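PDB 5CEC: Bd3459 from Bdellovibrio bacteriovorus, which acts as a predatory endopeptidase of the peptidase S13 family, probably cutting peptide bonds of the cell wall, and forms a complex with the ankyrin-repeat immunity protein Bd3460. Local coordinates for residues 87-92 and 430-435; 117-122 and 192-197; 258-263 and 284-289. The protein carries 1 engineered substitution. All blocks are in the same frame, centred on the assembly; numbering follows the deposited sequence.

In the fold
From the N terminus, residues 87-92 lead from helix 72-84 into strand 91-98. They meet 430-435, just before the last strand, so interaction 1 closes a loop over most of the chain. Interactions 2 and 3 both nest inside it, one after the other. Interaction 2 closes a loop of about 70 residues, tying the start of helix 118-130 to helix 188-200. Interaction 3 closes a much shorter loop, tying helix 253-262 to the segment that follows strand 284-285. Interactions 2 and 3 lie on opposite sides of the chain's centre, with centres about 28 Å apart. Interactions 1 and 3 touch: F90 of interaction 1 packs on L259 and N262 of interaction 3.

Interaction 1: residues 87-92 and 430-435; sequences DYRFKT and DKYSYL
The R89 guanidinium has the CB of Y432 over one face and the carboxylate of D430 at its edge. Y432 CB lies 3.8 Å from R89 NH2. The Y432 ring also comes close, with CD2 3.6 Å from R89 NH2, but it approaches obliquely. The R89 chain is extended from CG to NE, which carries the charged end across to the 430-435 loop.

The grip on D430 is end-on and two-pronged. R89 NH1 bonds to D430 OD1 at 2.8 Å, and R89 NH2 bonds to D430 OD2, also at 2.8 Å. Both acceptors lie near the guanidinium plane. The carboxylate is turned 43° from that plane. As a result the two oxygens are used differently: OD2 offers its syn lone pair, while OD1 is met from above the carboxylate plane.

D430 also organises its own loop. Its OD1 accepts from Y432 N at 2.9 Å, which makes an Asx turn, and this donor comes from the face opposite R89 NH1. A type I turn runs from D430 to S433, closed by S433 N to D430 O. The S433 hydroxyl accepts from D430 N at 2.9 Å and binds M236 O beyond. R89 NH1 also bonds to S237 O, so the salt bridge sits beside the end of strand 231-236. This strand lies between 91-98 and 436-437 in the mixed sheet.

With two donors on OD1 and one on OD2, the D430 carboxylate is fixed in rotation, and the nearby guanidinium probably keeps it ionised.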
loop_
_atom_site.group_PDB
_atom_site.type_symbol
_atom_site.label_atom_id
_atom_site.label_comp_id
_atom_site.label_asym_id
_atom_site.label_seq_id
_atom_site.Cartn_x
_atom_site.Cartn_y
_atom_site.Cartn_z
ATOM N N ASP A 87 -0.987 -21.170 -2.420
ATOM C CA ASP A 87 -0.713 -21.576 -3.789
ATOM C C ASP A 87 -1.970 -21.679 -4.636
ATOM O O ASP A 87 -1.915 -22.092 -5.804
ATOM C CB ASP A 87 0.055 -22.887 -3.772
ATOM C CG ASP A 87 1.395 -22.758 -3.061
ATOM O OD1 ASP A 87 2.188 -21.904 -3.495
ATOM O OD2 ASP A 87 1.662 -23.512 -2.090
ATOM N N TYR A 88 -3.115 -21.283 -4.077
ATOM C CA TYR A 88 -4.388 -21.347 -4.816
ATOM C C TYR A 88 -4.309 -20.429 -6.047
ATOM O O TYR A 88 -3.776 -19.315 -5.951
ATOM C CB TYR A 88 -5.534 -20.867 -3.920
ATOM C CG TYR A 88 -6.879 -20.870 -4.589
ATOM C CD1 TYR A 88 -7.609 -22.041 -4.716
ATOM C CD2 TYR A 88 -7.437 -19.696 -5.113
ATOM C CE1 TYR A 88 -8.841 -22.058 -5.329
ATOM C CE2 TYR A 88 -8.677 -19.698 -5.712
ATOM C CZ TYR A 88 -9.374 -20.888 -5.837
ATOM O OH TYR A 88 -10.614 -20.906 -6.438
ATOM N N ARG A 89 -4.877 -20.874 -7.167
ATOM C CA ARG A 89 -5.053 -20.023 -8.333
ATOM C C ARG A 89 -6.527 -19.921 -8.718
ATOM O O ARG A 89 -7.270 -20.890 -8.624
ATOM C CB ARG A 89 -4.237 -20.571 -9.498
ATOM C CG ARG A 89 -2.743 -20.501 -9.275
ATOM C CD ARG A 89 -1.980 -21.311 -10.290
ATOM N NE ARG A 89 -0.543 -21.267 -10.092
ATOM C CZ ARG A 89 0.300 -20.457 -10.727
ATOM N NH1 ARG A 89 -0.128 -19.498 -11.538
ATOM N NH2 ARG A 89 1.600 -20.558 -10.479
ATOM N N PHE A 90 -6.934 -18.714 -9.116
ATOM C CA PHE A 90 -8.265 -18.463 -9.604
ATOM C C PHE A 90 -8.276 -18.914 -11.052
ATOM O O PHE A 90 -7.534 -18.381 -11.880
ATOM C CB PHE A 90 -8.571 -16.970 -9.485
ATOM C CG PHE A 90 -8.681 -16.524 -8.047
ATOM C CD1 PHE A 90 -7.566 -16.133 -7.316
ATOM C CD2 PHE A 90 -9.912 -16.534 -7.408
ATOM C CE1 PHE A 90 -7.673 -15.775 -5.976
ATOM C CE2 PHE A 90 -10.026 -16.187 -6.059
ATOM C CZ PHE A 90 -8.905 -15.790 -5.351
ATOM N N LYS A 91 -9.132 -19.887 -11.348
ATOM C CA LYS A 91 -9.116 -20.585 -12.661
ATOM C C LYS A 91 -10.272 -20.074 -13.508
ATOM O O LYS A 91 -11.378 -20.641 -13.479
ATOM C CB LYS A 91 -9.169 -22.095 -12.442
ATOM C CG LYS A 91 -8.006 -22.593 -11.616
ATOM C CD LYS A 91 -8.172 -24.061 -11.253
ATOM C CE LYS A 91 -7.356 -24.435 -10.027
ATOM N NZ LYS A 91 -7.690 -23.629 -8.801
ATOM N N THR A 92 -10.039 -18.975 -14.228
ATOM C CA THR A 92 -11.056 -18.414 -15.130
ATOM C C THR A 92 -11.100 -19.329 -16.358
ATOM O O THR A 92 -10.054 -19.687 -16.907
ATOM C CB THR A 92 -10.682 -16.977 -15.529
ATOM O OG1 THR A 92 -10.566 -16.186 -14.343
ATOM C CG2 THR A 92 -11.724 -16.358 -16.437
ATOM N N ASP A 430 1.454 -15.411 -14.022
ATOM C CA ASP A 430 2.849 -15.849 -14.044
ATOM C C ASP A 430 3.038 -16.841 -15.187
ATOM O O ASP A 430 2.168 -16.965 -16.032
ATOM C CB ASP A 430 3.292 -16.362 -12.668
ATOM C CG ASP A 430 2.719 -17.730 -12.320
ATOM O OD1 ASP A 430 1.875 -18.263 -13.074
ATOM O OD2 ASP A 430 3.133 -18.298 -11.278
ATOM N N LYS A 431 4.149 -17.569 -15.179
ATOM C CA LYS A 431 4.462 -18.520 -16.260
ATOM C C LYS A 431 3.541 -19.752 -16.321
ATOM O O LYS A 431 3.624 -20.519 -17.270
ATOM C CB LYS A 431 5.945 -18.910 -16.208
ATOM C CG LYS A 431 6.311 -19.870 -15.082
ATOM C CD LYS A 431 7.795 -20.239 -15.088
ATOM C CE LYS A 431 8.674 -19.122 -14.555
ATOM N NZ LYS A 431 10.121 -19.461 -14.643
ATOM N N TYR A 432 2.634 -19.915 -15.347
ATOM C CA TYR A 432 1.612 -20.977 -15.416
ATOM C C TYR A 432 0.233 -20.476 -15.798
ATOM O O TYR A 432 -0.724 -21.243 -15.818
ATOM C CB TYR A 432 1.590 -21.800 -14.118
ATOM C CG TYR A 432 2.918 -22.466 -13.859
ATOM C CD1 TYR A 432 3.267 -23.662 -14.509
ATOM C CD2 TYR A 432 3.852 -21.884 -13.006
ATOM C CE1 TYR A 432 4.503 -24.251 -14.293
ATOM C CE2 TYR A 432 5.081 -22.486 -12.769
ATOM C CZ TYR A 432 5.402 -23.653 -13.429
ATOM O OH TYR A 432 6.616 -24.245 -13.204
ATOM N N SER A 433 0.145 -19.186 -16.158
ATOM C CA SER A 433 -1.124 -18.568 -16.499
ATOM C C SER A 433 -1.517 -18.678 -17.952
ATOM O O SER A 433 -2.627 -18.305 -18.310
ATOM C CB SER A 433 -1.108 -17.081 -16.121
ATOM O OG SER A 433 -0.925 -16.903 -14.714
ATOM N N TYR A 434 -0.630 -19.199 -18.795
ATOM C CA TYR A 434 -0.938 -19.325 -20.207
ATOM C C TYR A 434 -2.248 -20.076 -20.424
ATOM O O TYR A 434 -2.561 -21.027 -19.702
ATOM C CB TYR A 434 0.176 -20.040 -20.941
ATOM C CG TYR A 434 1.500 -19.303 -20.938
ATOM C CD1 TYR A 434 1.670 -18.158 -21.701
ATOM C CD2 TYR A 434 2.599 -19.774 -20.212
ATOM C CE1 TYR A 434 2.876 -17.500 -21.747
ATOM C CE2 TYR A 434 3.814 -19.109 -20.248
ATOM C CZ TYR A 434 3.940 -17.962 -21.007
ATOM O OH TYR A 434 5.130 -17.299 -21.084
ATOM N N LEU A 435 -3.014 -19.658 -21.420
ATOM C CA LEU A 435 -4.258 -20.338 -21.736
ATOM C C LEU A 435 -3.974 -21.751 -22.136
ATOM O O LEU A 435 -3.225 -21.983 -23.076
ATOM C CB LEU A 435 -4.962 -19.738 -22.922
ATOM C CG LEU A 435 -5.954 -18.649 -22.840
ATOM C CD1 LEU A 435 -6.511 -18.324 -24.226
ATOM C CD2 LEU A 435 -7.080 -19.022 -21.872
#

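Interaction 2: residues 117-122 and 192-197; sequences GRNMSY and TILKTK. With SO4 (sulfate ion), chain E.
The CD2 methyl of L194 comes closest not to another apolar group but to two oxygens of N119: the backbone O at 3.5 Å and the side-chain OD1 at 3.6 Å. This is a helix-helix contact. The first turn of helix 118-130 meets the middle of helix 188-200, and L194 is the one residue of 192-197 that touches the other segment. With chi1 179° and chi2 63°, both its methyls face N119. The N119 and L194 side chains run antiparallel alongside each other, with L194 CD1 3.9 Å from N119 CB. CD2 also packs on Y122 CB at 3.8 Å and lies at the edge of the Y122 ring. N119 ND2 is hydrogen-bonded to E152.

G117 is the N-cap of helix 118-130. Its O accepts from both the N and the OG of S121. R118 next to it faces a different set of partners. Its NE forms a salt bridge with E153, and Y190, near the start of helix 188-200, makes a cation-pi contact with it. A sulfate, probably from the crystallisation liquor, is bound by R118 and by W149 NE1. R118 NH1 divides its bonds between this anion, with O1 at 2.9 Å, and Y122 OH at 3.1 Å, which lies in the guanidinium plane.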
loop_
_atom_site.group_PDB
_atom_site.type_symbol
_atom_site.label_atom_id
_atom_site.label_comp_id
_atom_site.label_asym_id
_atom_site.label_seq_id
_atom_site.Cartn_x
_atom_site.Cartn_y
_atom_site.Cartn_z
ATOM N N GLY A 117 -8.147 -6.984 -14.111
ATOM C CA GLY A 117 -8.362 -5.650 -14.629
ATOM C C GLY A 117 -7.583 -5.473 -15.913
ATOM O O GLY A 117 -7.434 -6.412 -16.708
ATOM N N ARG A 118 -7.045 -4.273 -16.093
ATOM C CA ARG A 118 -6.221 -3.960 -17.273
ATOM C C ARG A 118 -5.183 -5.013 -17.583
ATOM O O ARG A 118 -5.110 -5.494 -18.717
ATOM C CB ARG A 118 -5.517 -2.591 -17.068
ATOM C CG ARG A 118 -4.629 -2.180 -18.248
ATOM C CD ARG A 118 -3.575 -1.163 -17.827
ATOM N NE ARG A 118 -4.163 0.042 -17.262
ATOM C CZ ARG A 118 -4.660 1.069 -17.971
ATOM N NH1 ARG A 118 -4.712 1.043 -19.296
ATOM N NH2 ARG A 118 -5.098 2.127 -17.328
ATOM N N ASN A 119 -4.331 -5.317 -16.616
ATOM C CA ASN A 119 -3.128 -6.094 -16.951
ATOM C C ASN A 119 -3.434 -7.563 -17.215
ATOM O O ASN A 119 -2.880 -8.161 -18.161
ATOM C CB ASN A 119 -2.061 -5.890 -15.893
ATOM C CG ASN A 119 -1.515 -4.495 -15.906
ATOM O OD1 ASN A 119 -1.358 -3.936 -16.970
ATOM N ND2 ASN A 119 -1.259 -3.915 -14.752
ATOM N N MET A 120 -4.336 -8.169 -16.436
ATOM C CA MET A 120 -4.792 -9.518 -16.773
ATOM C C MET A 120 -5.496 -9.569 -18.137
ATOM O O MET A 120 -5.367 -10.540 -18.879
ATOM C CB MET A 120 -5.626 -10.119 -15.647
ATOM C CG MET A 120 -5.929 -11.570 -15.894
ATOM S SD MET A 120 -4.449 -12.585 -15.966
ATOM C CE MET A 120 -4.917 -14.026 -15.037
ATOM N N SER A 121 -6.221 -8.509 -18.463
ATOM C CA SER A 121 -6.918 -8.421 -19.747
ATOM C C SER A 121 -5.907 -8.366 -20.882
ATOM O O SER A 121 -6.076 -9.052 -21.892
ATOM C CB SER A 121 -7.844 -7.200 -19.810
ATOM O OG SER A 121 -8.931 -7.351 -18.920
ATOM N N TYR A 122 -4.860 -7.556 -20.715
ATOM C CA TYR A 122 -3.794 -7.512 -21.709
ATOM C C TYR A 122 -3.152 -8.870 -21.914
ATOM O O TYR A 122 -2.881 -9.272 -23.040
ATOM C CB TYR A 122 -2.705 -6.512 -21.308
ATOM C CG TYR A 122 -3.050 -5.028 -21.365
ATOM C CD1 TYR A 122 -4.245 -4.550 -21.923
ATOM C CD2 TYR A 122 -2.162 -4.107 -20.847
ATOM C CE1 TYR A 122 -4.530 -3.194 -21.966
ATOM C CE2 TYR A 122 -2.432 -2.757 -20.883
ATOM C CZ TYR A 122 -3.601 -2.302 -21.443
ATOM O OH TYR A 122 -3.826 -0.959 -21.464
ATOM N N THR A 192 3.410 -1.848 -22.929
ATOM C CA THR A 192 4.861 -2.114 -22.943
ATOM C C THR A 192 5.455 -2.165 -21.512
ATOM O O THR A 192 6.306 -2.995 -21.236
ATOM C CB THR A 192 5.651 -1.192 -23.891
ATOM O OG1 THR A 192 5.615 0.122 -23.389
ATOM C CG2 THR A 192 5.059 -1.244 -25.315
ATOM N N ILE A 193 4.922 -1.362 -20.587
ATOM C CA ILE A 193 5.349 -1.432 -19.179
ATOM C C ILE A 193 5.063 -2.832 -18.654
ATOM O O ILE A 193 5.938 -3.461 -18.052
ATOM C CB ILE A 193 4.663 -0.349 -18.322
ATOM C CG1 ILE A 193 5.159 1.059 -18.705
ATOM C CG2 ILE A 193 4.861 -0.615 -16.817
ATOM C CD1 ILE A 193 4.279 2.171 -18.178
ATOM N N LEU A 194 3.866 -3.344 -18.943
ATOM C CA LEU A 194 3.507 -4.680 -18.455
ATOM C C LEU A 194 4.376 -5.757 -19.117
ATOM O O LEU A 194 4.842 -6.677 -18.449
ATOM C CB LEU A 194 2.045 -4.979 -18.744
ATOM C CG LEU A 194 1.560 -6.361 -18.305
ATOM C CD1 LEU A 194 1.657 -6.494 -16.791
ATOM C CD2 LEU A 194 0.156 -6.600 -18.837
ATOM N N LYS A 195 4.557 -5.657 -20.430
ATOM C CA LYS A 195 5.284 -6.672 -21.180
ATOM C C LYS A 195 6.715 -6.786 -20.666
ATOM O O LYS A 195 7.257 -7.896 -20.575
ATOM C CB LYS A 195 5.255 -6.361 -22.688
ATOM C CG LYS A 195 6.043 -7.331 -23.564
ATOM C CD LYS A 195 5.793 -7.071 -25.035
ATOM C CE LYS A 195 6.512 -8.096 -25.903
ATOM N NZ LYS A 195 7.988 -7.982 -25.815
ATOM N N THR A 196 7.319 -5.649 -20.315
ATOM C CA THR A 196 8.665 -5.639 -19.766
ATOM C C THR A 196 8.729 -6.301 -18.398
ATOM O O THR A 196 9.636 -7.071 -18.137
ATOM C CB THR A 196 9.199 -4.204 -19.688
ATOM O OG1 THR A 196 9.259 -3.675 -21.017
ATOM C CG2 THR A 196 10.582 -4.146 -19.059
ATOM N N LYS A 197 7.758 -5.998 -17.531
ATOM C CA LYS A 197 7.640 -6.690 -16.238
ATOM C C LYS A 197 7.439 -8.179 -16.434
ATOM O O LYS A 197 8.083 -8.988 -15.755
ATOM C CB LYS A 197 6.487 -6.124 -15.414
ATOM C CG LYS A 197 6.747 -4.744 -14.864
ATOM C CD LYS A 197 5.508 -4.167 -14.237
ATOM C CE LYS A 197 5.726 -2.717 -13.828
ATOM N NZ LYS A 197 6.498 -2.616 -12.561
HETATM S S SO4 E . -6.643 3.150 -21.404
HETATM O O1 SO4 E . -5.370 3.459 -20.700
HETATM O O2 SO4 E . -7.456 4.367 -21.592
HETATM O O3 SO4 E . -7.369 2.021 -20.802
HETATM O O4 SO4 E . -6.351 2.650 -22.800
#

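Interaction 3: residues 258-263 and 284-289; sequences NLYWNL and IEFHNG
Helix 253-262 packs through the Y260 ring on the loop that follows strand 284-285. The loop backbone lies across one face of the ring. The peptide group joining N288 to G289 is nearly parallel to the ring plane. Its carbonyl carbon, N288 C, sits 3.5 Å above the ring, over the centre. G289 N lies at a similar height toward the rim, 3.5 Å from Y260 CG. Further along the ring, N288 CA lies over Y260 CE1. A chi1 of -178° stretches the Y260 ring away from the helix backbone, along the loop.

The two backbones come very close where helix and loop meet, with Y260 CA and G289 CA 5.0 Å apart. G289 has no side chain, and its CA lies directly against Y260 CB, 3.6 Å away.

The fold is that of the penicillin-binding proteins and beta-lactamases. G289 lies near the probable SxxK motif, S70 and K73, at the start of helix 72-84; on this helix T76 OG1 bonds to G289 O, and S72 and V75 touch F286.

At the far end of the Y260 ring, Y260 OH is 3.5 Å from F286 CB. Y260 CE2 meets the edge of the F286 ring, 4.0 Å from F286 CD2. The hydroxyl of this buried tyrosine is hydrogen-bonded to T266 OG1. N288 CB is directed away from Y260; its ND2 bonds to E294 and its OD1 accepts from G291 N. W261, next along the helix, joins the loop through one water: its NE1 donates to the water at 2.8 Å, and the water donates to H287 O at 2.7 Å.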
loop_
_atom_site.group_PDB
_atom_site.type_symbol
_atom_site.label_atom_id
_atom_site.label_comp_id
_atom_site.label_asym_id
_atom_site.label_seq_id
_atom_site.Cartn_x
_atom_site.Cartn_y
_atom_site.Cartn_z
ATOM N N ASN A 258 -12.752 -7.510 -2.362
ATOM C CA ASN A 258 -13.248 -8.611 -3.136
ATOM C C ASN A 258 -12.899 -9.971 -2.550
ATOM O O ASN A 258 -13.704 -10.872 -2.640
ATOM C CB ASN A 258 -12.856 -8.484 -4.615
ATOM C CG ASN A 258 -13.805 -7.562 -5.349
ATOM O OD1 ASN A 258 -14.911 -7.976 -5.691
ATOM N ND2 ASN A 258 -13.430 -6.290 -5.488
ATOM N N LEU A 259 -11.709 -10.104 -1.967
ATOM C CA LEU A 259 -11.394 -11.346 -1.272
ATOM C C LEU A 259 -12.407 -11.570 -0.141
ATOM O O LEU A 259 -12.904 -12.670 0.031
ATOM C CB LEU A 259 -9.982 -11.342 -0.716
ATOM C CG LEU A 259 -8.862 -11.592 -1.722
ATOM C CD1 LEU A 259 -7.529 -11.291 -1.112
ATOM C CD2 LEU A 259 -8.900 -13.018 -2.281
ATOM N N TYR A 260 -12.680 -10.525 0.647
ATOM C CA TYR A 260 -13.587 -10.632 1.799
ATOM C C TYR A 260 -14.977 -11.011 1.352
ATOM O O TYR A 260 -15.612 -11.894 1.954
ATOM C CB TYR A 260 -13.547 -9.310 2.521
ATOM C CG TYR A 260 -14.337 -9.135 3.771
ATOM C CD1 TYR A 260 -15.634 -8.632 3.731
ATOM C CD2 TYR A 260 -13.775 -9.393 5.008
ATOM C CE1 TYR A 260 -16.345 -8.386 4.888
ATOM C CE2 TYR A 260 -14.495 -9.174 6.183
ATOM C CZ TYR A 260 -15.768 -8.674 6.117
ATOM O OH TYR A 260 -16.420 -8.435 7.291
ATOM N N TRP A 261 -15.473 -10.406 0.278
ATOM C CA TRP A 261 -16.782 -10.777 -0.239
ATOM C C TRP A 261 -16.789 -12.178 -0.831
ATOM O O TRP A 261 -17.721 -12.957 -0.601
ATOM C CB TRP A 261 -17.260 -9.773 -1.280
ATOM C CG TRP A 261 -17.459 -8.399 -0.748
ATOM C CD1 TRP A 261 -17.869 -8.028 0.505
ATOM C CD2 TRP A 261 -17.252 -7.179 -1.471
ATOM N NE1 TRP A 261 -17.955 -6.655 0.592
ATOM C CE2 TRP A 261 -17.543 -6.115 -0.597
ATOM C CE3 TRP A 261 -16.830 -6.878 -2.772
ATOM C CZ2 TRP A 261 -17.448 -4.786 -0.996
ATOM C CZ3 TRP A 261 -16.706 -5.536 -3.142
ATOM C CH2 TRP A 261 -17.028 -4.523 -2.261
ATOM N N ASN A 262 -15.735 -12.525 -1.560
ATOM C CA ASN A 262 -15.617 -13.875 -2.116
ATOM C C ASN A 262 -15.735 -14.963 -1.054
ATOM O O ASN A 262 -16.288 -16.004 -1.335
ATOM C CB ASN A 262 -14.261 -14.091 -2.809
ATOM C CG ASN A 262 -14.138 -13.418 -4.163
ATOM O OD1 ASN A 262 -15.083 -12.809 -4.687
ATOM N ND2 ASN A 262 -12.961 -13.557 -4.739
ATOM N N LEU A 263 -15.135 -14.735 0.102
ATOM C CA LEU A 263 -15.104 -15.713 1.170
ATOM C C LEU A 263 -16.388 -15.717 2.023
ATOM O O LEU A 263 -16.515 -16.538 2.936
ATOM C CB LEU A 263 -13.858 -15.508 2.023
ATOM C CG LEU A 263 -12.526 -15.660 1.281
ATOM C CD1 LEU A 263 -11.336 -15.224 2.123
ATOM C CD2 LEU A 263 -12.318 -17.109 0.875
ATOM N N ILE A 284 -12.952 -8.215 17.895
ATOM C CA ILE A 284 -12.776 -7.828 16.500
ATOM C C ILE A 284 -14.125 -7.657 15.822
ATOM O O ILE A 284 -14.997 -8.498 15.968
ATOM C CB ILE A 284 -11.903 -8.877 15.749
ATOM C CG1 ILE A 284 -11.651 -8.464 14.294
ATOM C CG2 ILE A 284 -12.492 -10.287 15.822
ATOM C CD1 ILE A 284 -10.482 -9.184 13.645
ATOM N N GLU A 285 -14.302 -6.548 15.103
ATOM C CA GLU A 285 -15.559 -6.278 14.436
ATOM C C GLU A 285 -15.232 -5.706 13.077
ATOM O O GLU A 285 -14.732 -4.588 12.962
ATOM C CB GLU A 285 -16.411 -5.332 15.249
ATOM C CG GLU A 285 -17.765 -5.061 14.639
ATOM C CD GLU A 285 -18.569 -4.042 15.409
ATOM O OE1 GLU A 285 -18.483 -4.000 16.659
ATOM O OE2 GLU A 285 -19.315 -3.292 14.756
ATOM N N PHE A 286 -15.496 -6.505 12.058
ATOM C CA PHE A 286 -15.238 -6.137 10.689
ATOM C C PHE A 286 -16.532 -5.881 9.914
ATOM O O PHE A 286 -17.587 -6.471 10.187
ATOM C CB PHE A 286 -14.464 -7.258 9.972
ATOM C CG PHE A 286 -12.961 -7.120 10.035
ATOM C CD1 PHE A 286 -12.308 -6.701 11.197
ATOM C CD2 PHE A 286 -12.190 -7.427 8.922
ATOM C CE1 PHE A 286 -10.922 -6.587 11.220
ATOM C CE2 PHE A 286 -10.805 -7.326 8.962
ATOM C CZ PHE A 286 -10.172 -6.909 10.097
ATOM N N HIS A 287 -16.423 -5.004 8.929
ATOM C CA HIS A 287 -17.475 -4.782 7.971
ATOM C C HIS A 287 -16.999 -4.874 6.531
ATOM O O HIS A 287 -17.843 -4.893 5.633
ATOM C CB HIS A 287 -18.116 -3.407 8.210
ATOM C CG HIS A 287 -18.505 -3.176 9.629
ATOM N ND1 HIS A 287 -19.701 -3.628 10.130
ATOM C CD2 HIS A 287 -17.838 -2.626 10.672
ATOM C CE1 HIS A 287 -19.773 -3.348 11.415
ATOM N NE2 HIS A 287 -18.661 -2.727 11.766
ATOM N N ASN A 288 -15.684 -4.886 6.293
ATOM C CA ASN A 288 -15.153 -5.032 4.964
ATOM C C ASN A 288 -13.759 -5.605 5.071
ATOM O O ASN A 288 -13.244 -5.813 6.182
ATOM C CB ASN A 288 -15.222 -3.706 4.178
ATOM C CG ASN A 288 -14.350 -2.607 4.761
ATOM O OD1 ASN A 288 -13.367 -2.842 5.425
ATOM N ND2 ASN A 288 -14.753 -1.370 4.534
ATOM N N GLY A 289 -13.137 -5.882 3.934
ATOM C CA GLY A 289 -11.828 -6.497 3.924
ATOM C C GLY A 289 -10.673 -5.523 3.965
ATOM O O GLY A 289 -9.560 -5.895 4.286
HETATM O O HOH W 1 -18.559 -5.639 3.181
#